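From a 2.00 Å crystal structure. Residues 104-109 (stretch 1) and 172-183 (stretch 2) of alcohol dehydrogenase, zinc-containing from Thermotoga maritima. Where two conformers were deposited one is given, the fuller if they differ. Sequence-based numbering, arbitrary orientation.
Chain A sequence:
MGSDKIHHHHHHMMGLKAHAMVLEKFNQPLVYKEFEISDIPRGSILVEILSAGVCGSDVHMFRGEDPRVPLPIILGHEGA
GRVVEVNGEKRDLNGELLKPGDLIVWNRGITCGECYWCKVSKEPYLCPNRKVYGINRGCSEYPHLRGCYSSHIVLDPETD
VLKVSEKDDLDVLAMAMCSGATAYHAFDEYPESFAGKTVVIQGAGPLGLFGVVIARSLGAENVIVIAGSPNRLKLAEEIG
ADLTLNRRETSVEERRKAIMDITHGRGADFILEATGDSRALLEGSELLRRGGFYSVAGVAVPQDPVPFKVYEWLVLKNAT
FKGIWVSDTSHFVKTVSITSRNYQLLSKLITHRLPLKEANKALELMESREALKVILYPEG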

# COMPACT_ATOMS: atom_id res chain seq x y z
N ILE A 104 -19.31 27.89 -3.91
CA ILE A 104 -18.29 27.08 -3.28
C ILE A 104 -18.82 26.13 -2.24
O ILE A 104 -19.89 26.33 -1.65
N VAL A 105 -18.03 25.08 -2.01
CA VAL A 105 -18.11 24.31 -0.81
C VAL A 105 -16.70 24.26 -0.21
O VAL A 105 -15.72 24.67 -0.85
N TRP A 106 -16.61 23.83 1.05
CA TRP A 106 -15.37 23.89 1.76
C TRP A 106 -15.27 22.82 2.81
O TRP A 106 -16.27 22.29 3.32
N ASN A 107 -14.03 22.51 3.15
CA ASN A 107 -13.76 21.59 4.27
C ASN A 107 -14.03 22.34 5.60
O ASN A 107 -13.45 23.41 5.86
N ARG A 108 -14.87 21.77 6.45
CA ARG A 108 -15.20 22.38 7.74
C ARG A 108 -14.03 22.53 8.68
O ARG A 108 -14.03 23.40 9.55
N GLY A 109 -13.00 21.69 8.51
CA GLY A 109 -11.90 21.63 9.45
C GLY A 109 -10.63 22.23 8.90
O GLY A 109 -10.29 22.05 7.72
N VAL A 172 -27.26 18.77 -1.50
CA VAL A 172 -26.63 17.45 -1.39
C VAL A 172 -25.17 17.63 -1.00
O VAL A 172 -24.64 16.86 -0.19
N LEU A 173 -24.48 18.61 -1.59
CA LEU A 173 -23.08 18.84 -1.23
C LEU A 173 -22.91 19.21 0.24
O LEU A 173 -22.01 18.70 0.92
N ALA A 174 -23.73 20.10 0.74
CA ALA A 174 -23.65 20.47 2.17
C ALA A 174 -23.73 19.24 3.09
O ALA A 174 -22.84 19.01 3.95
N MET A 175 -24.73 18.41 2.87
CA MET A 175 -24.86 17.18 3.66
C MET A 175 -23.65 16.23 3.52
O MET A 175 -23.19 15.63 4.49
N ALA A 176 -23.12 16.14 2.31
CA ALA A 176 -22.04 15.21 1.98
C ALA A 176 -20.77 15.50 2.74
O ALA A 176 -19.93 14.61 2.94
N MET A 177 -20.61 16.75 3.12
CA MET A 177 -19.37 17.27 3.68
C MET A 177 -19.05 16.55 4.97
O MET A 177 -17.88 16.38 5.33
N CYS A 178 -20.10 16.19 5.70
CA CYS A 178 -19.87 15.55 6.96
C CYS A 178 -19.96 14.03 6.81
O CYS A 178 -18.89 13.37 6.68
N SER A 179 -21.20 13.50 6.78
CA SER A 179 -21.38 12.07 6.77
C SER A 179 -20.68 11.44 5.56
O SER A 179 -20.05 10.43 5.68
N GLY A 180 -20.76 12.07 4.41
CA GLY A 180 -20.16 11.52 3.21
C GLY A 180 -18.65 11.43 3.19
O GLY A 180 -18.10 10.42 2.73
N ALA A 181 -17.96 12.44 3.70
CA ALA A 181 -16.51 12.37 3.74
C ALA A 181 -15.97 11.39 4.80
O ALA A 181 -14.92 10.75 4.61
N THR A 182 -16.71 11.23 5.90
CA THR A 182 -16.33 10.24 6.87
C THR A 182 -16.54 8.84 6.27
O THR A 182 -15.65 7.98 6.38
N ALA A 183 -17.67 8.59 5.60
CA ALA A 183 -17.86 7.33 4.90
C ALA A 183 -16.75 7.11 3.83
O ALA A 183 -16.19 6.03 3.71

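The strand 104-106 runs nearly parallel to the helix 172-183, with an angle of 13° between their directions and axes 9.2 Å apart at closest approach. The pairing is modest, burying 283 Å² in all, and divides into an apolar patch beside the strand and a polar site beyond it, where the chain has left the strand and Arg108 reaches along the helix.

The apolar patch is built around Val105, whose CA-to-CB bond points toward the helix, while those of its neighbours Ile104 and Trp106 point away, as the alternation of a strand requires. Val105 adopts the m rotamer, and its CG1 lies 3.9 Å from CB of Leu173. A short, branched valine suits this place because it presents apolar methyl groups to Leu173 at close backbone spacing; the CA of Val105 is 7.4 Å from the CA of Ala174, whose small side chain points sideways and makes no contact. Leu173 (m, t) and Met177 point toward the strand, one helical turn apart. The flexible thioether of Met177, folded with chi angles m, m, p, brings SD to 4.3 Å from CB of Val105 and to 3.5 Å from the backbone O of Trp106. Trp106 thus meets the helix through its main chain, its side chain making no contact with the helix.

In the polar site, Arg108 has a p chi1 followed by chi2 and chi3 both t, so the chain is extended and carries the guanidinium to the helix where the wider pi-type turn at 176-180 lies. There NH1 of Arg108 sits 3.1 Å from O of Met177 and 3.6 Å from CA of Cys178. Met177 O and Thr182 OG1 lie at the edge of the guanidinium, near its plane, whereas SG of Cys178 (chi1 t) lies over one face. A long, planar cation suits this position, since it can offer polar edges to oxygen atoms while leaving a flat face for sulfur.

Water 1 accepts a hydrogen bond from NH2 of Arg108 at 2.9 Å and donates one to O of Cys178 at 3.0 Å; it is also hydrogen-bonded to OG1 of Thr182 at 2.5 Å. The water therefore bridges Arg108 to Thr182 (m), whose OG1 is 4.5 Å from Arg108 NH2, too far for direct bonding. NE and NH2 of Arg108 also have partners elsewhere in the structure.

Within the loop, Asn107 (t) points away from the helix, and its OD1 accepts a 3.0 Å hydrogen bond from N of Gly109, spanning Arg108. A zinc ion also touches this region.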

# COMPACT_ATOMS: atom_id res chain seq x y z
CB ILE A 104 -17.19 28.00 -2.65
CG1 ILE A 104 -17.74 28.84 -1.48
CG2 ILE A 104 -16.57 28.84 -3.72
CD1 ILE A 104 -16.61 29.49 -0.61
CB VAL A 105 -18.67 22.89 -1.04
CG1 VAL A 105 -20.09 22.96 -1.47
CG2 VAL A 105 -17.84 22.11 -2.09
CB TRP A 106 -15.16 25.28 2.41
CG TRP A 106 -16.24 25.68 3.38
CD1 TRP A 106 -16.23 25.47 4.73
CD2 TRP A 106 -17.48 26.34 3.09
NE1 TRP A 106 -17.38 25.95 5.29
CE2 TRP A 106 -18.17 26.48 4.31
CE3 TRP A 106 -18.08 26.82 1.93
CZ2 TRP A 106 -19.43 27.09 4.40
CZ3 TRP A 106 -19.34 27.41 2.02
CH2 TRP A 106 -20.00 27.54 3.25
CB ASN A 107 -12.29 21.06 4.17
CG ASN A 107 -11.93 20.01 5.22
OD1 ASN A 107 -12.68 19.75 6.18
ND2 ASN A 107 -10.76 19.37 5.01
CB ARG A 108 -16.30 21.53 8.42
CG ARG A 108 -15.88 20.15 8.88
CD ARG A 108 -17.00 19.49 9.66
NE ARG A 108 -16.62 18.20 10.19
CZ ARG A 108 -16.57 17.10 9.46
NH1 ARG A 108 -16.88 17.13 8.21
NH2 ARG A 108 -16.19 15.95 10.00
CB VAL A 172 -26.76 16.64 -2.69
CG1 VAL A 172 -25.88 15.38 -2.65
CG2 VAL A 172 -28.21 16.26 -2.91
CB LEU A 173 -22.43 19.92 -2.10
CG LEU A 173 -22.20 19.46 -3.53
CD1 LEU A 173 -21.68 20.62 -4.37
CD2 LEU A 173 -21.25 18.27 -3.56
CB ALA A 174 -24.71 21.49 2.52
CB MET A 175 -26.15 16.47 3.27
CG MET A 175 -26.09 14.99 3.50
SD MET A 175 -27.55 14.20 2.94
CE MET A 175 -27.51 14.44 1.18
CB ALA A 176 -21.73 15.33 0.49
CB MET A 177 -19.53 18.74 4.03
CG MET A 177 -19.79 19.65 2.88
SD MET A 177 -18.28 19.79 1.95
CE MET A 177 -18.34 18.32 0.85
CB CYS A 178 -20.89 16.04 7.97
SG CYS A 178 -20.63 15.21 9.50
CB SER A 179 -22.89 11.75 6.75
OG SER A 179 -23.53 12.50 5.71
CB ALA A 181 -15.93 13.75 3.90
CB THR A 182 -17.12 10.48 8.18
OG1 THR A 182 -16.71 11.71 8.73
CG2 THR A 182 -16.78 9.42 9.21
CB ALA A 183 -19.28 7.26 4.26
O HOH W 1 -16.15 14.01 7.83